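Local coordinates for purine nucleoside phosphorylase (Thermus thermophilus, PDB 6TK9), which catalyses the reversible phosphorolysis of purine nucleosides such as inosine and guanosine, releasing the free base and ribose 1-phosphate, at the interface of chains A and B. Sequence-based numbering; all coordinates share one arbitrary frame. Chains: chain A/B, Purine nucleoside phosphorylase.

The interface of chains A and B. Residues chain A 193-196, 199; chain B 130-133, 182.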
# COMPACT_ATOMS: atom_id res chain seq x y z
N SER A 193 -5.21 -18.53 -1.80
CA SER A 193 -6.54 -17.92 -1.52
C SER A 193 -6.63 -16.62 -2.33
O SER A 193 -5.57 -16.10 -2.78
CB SER A 193 -6.75 -17.63 -0.07
OG SER A 193 -6.06 -16.43 0.31
N ARG A 194 -7.86 -16.10 -2.48
CA ARG A 194 -8.10 -14.78 -3.09
C ARG A 194 -7.22 -13.75 -2.38
O ARG A 194 -6.46 -13.04 -3.07
CB ARG A 194 -9.60 -14.45 -3.04
CG ARG A 194 -10.45 -15.29 -3.98
CD ARG A 194 -11.82 -14.68 -4.14
NE ARG A 194 -12.78 -15.55 -4.80
CZ ARG A 194 -12.94 -15.68 -6.12
NH1 ARG A 194 -12.18 -15.00 -6.96
NH2 ARG A 194 -13.85 -16.51 -6.59
N ALA A 195 -7.26 -13.71 -1.04
CA ALA A 195 -6.56 -12.71 -0.21
C ALA A 195 -5.05 -12.86 -0.37
O ALA A 195 -4.36 -11.82 -0.42
CB ALA A 195 -6.98 -12.85 1.22
N GLU A 196 -4.55 -14.10 -0.48
CA GLU A 196 -3.11 -14.36 -0.74
C GLU A 196 -2.75 -13.84 -2.13
O GLU A 196 -1.68 -13.20 -2.25
CB GLU A 196 -2.78 -15.84 -0.60
CG GLU A 196 -2.63 -16.30 0.83
CD GLU A 196 -2.72 -17.81 1.02
OE1 GLU A 196 -3.29 -18.48 0.12
OE2 GLU A 196 -2.19 -18.33 2.06
N LEU A 199 -2.62 -10.14 -1.83
CA LEU A 199 -1.45 -9.82 -0.99
C LEU A 199 -0.19 -9.81 -1.89
O LEU A 199 0.58 -8.82 -1.81
CB LEU A 199 -1.41 -10.82 0.17
CG LEU A 199 -0.07 -11.06 0.87
CD1 LEU A 199 -0.31 -11.68 2.24
CD2 LEU A 199 0.84 -11.95 0.04
N ASP B 130 -12.38 -15.33 4.01
CA ASP B 130 -11.14 -15.81 3.36
C ASP B 130 -10.02 -15.82 4.42
O ASP B 130 -10.28 -15.38 5.55
CB ASP B 130 -10.81 -14.96 2.13
CG ASP B 130 -10.02 -15.67 1.03
OD1 ASP B 130 -9.80 -16.90 1.11
OD2 ASP B 130 -9.65 -14.98 0.07
N TYR B 131 -8.85 -16.33 4.05
CA TYR B 131 -7.70 -16.49 4.96
C TYR B 131 -6.45 -15.97 4.25
O TYR B 131 -6.49 -15.83 3.03
CB TYR B 131 -7.48 -17.95 5.36
CG TYR B 131 -7.01 -18.87 4.27
CD1 TYR B 131 -5.67 -18.97 3.92
CD2 TYR B 131 -7.90 -19.73 3.63
CE1 TYR B 131 -5.23 -19.84 2.93
CE2 TYR B 131 -7.48 -20.59 2.62
CZ TYR B 131 -6.14 -20.66 2.29
OH TYR B 131 -5.75 -21.50 1.29
N ILE B 132 -5.42 -15.70 5.05
CA ILE B 132 -4.02 -15.49 4.58
C ILE B 132 -3.12 -16.37 5.46
O ILE B 132 -3.24 -16.31 6.70
CB ILE B 132 -3.66 -13.99 4.65
CG1 ILE B 132 -4.39 -13.16 3.59
CG2 ILE B 132 -2.15 -13.77 4.57
CD1 ILE B 132 -4.32 -11.69 3.87
N ASN B 133 -2.24 -17.16 4.85
CA ASN B 133 -1.22 -17.97 5.54
C ASN B 133 0.07 -17.16 5.69
O ASN B 133 0.80 -17.03 4.69
CB ASN B 133 -0.95 -19.24 4.75
CG ASN B 133 0.02 -20.14 5.47
OD1 ASN B 133 0.17 -21.30 5.09
ND2 ASN B 133 0.63 -19.63 6.52
N VAL B 182 -11.12 -11.24 6.74
CA VAL B 182 -10.02 -12.15 6.36
C VAL B 182 -9.24 -12.50 7.63
O VAL B 182 -8.87 -11.56 8.36
CB VAL B 182 -9.12 -11.49 5.31
CG1 VAL B 182 -7.95 -12.38 4.93
CG2 VAL B 182 -9.91 -11.07 4.09
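A:Glu196 reaches the backbone amide of B:Asn133, and B:Asp130 that of A:Ala195, where the first turn of helix 194-202 in chain A docks on strand 130-133 of chain B. The arrangement is a worked example of helix N-capping extended across a subunit boundary, here between two copies of a phosphorylase-superfamily enzyme; the deposited assembly is a hexamer, and the contact may well belong to the working oligomer. A:Ser193 and A:Glu196 form the reciprocal capping box: the serine OG accepts the amide N of A:Glu196 at 2.9 Å, and the carboxylate OE1 takes the amide N of A:Ser193 in return, at 2.7 Å. With A:Ser193 OG set between its own N and carbonyl carbon (chi1 79°), the hydroxyl can also donate to the carbonyl O of B:Tyr131, 2.8 Å away, while its CB lies over the rim of that tyrosine's ring face. The other oxygen of A:Glu196, OE2, meets the amide N of B:Asn133 at 3.0 Å, on its anti side and tilted out of the carboxylate plane, so that one acid is gripped from both chains. The carboxylate stands nearly upright to the B:Tyr131 ring, the planes 82° apart. An alanine in place of A:Glu196 would probably leave the amides of A:Ser193 and B:Asn133 without their acceptor and open a gap beside the tyrosine ring. From the strand, B:Asp130 swings its CG anti to the backbone N (chi1 -152°) and offers OD2 to the amide N of A:Ala195, 2.9 Å away, which approaches from above the carboxylate plane. A charged carboxylate at this first turn is likely to be favoured by the helix dipole and by the amides pointing out of that end. Beside these polar bonds, A:Ala195 CB rests against B:Ile132 CG1 at 3.5 Å, with B:Val182 CG1 farther off, and the isoleucine's CG2 branch touches CD1 of A:Leu199 at 3.6 Å.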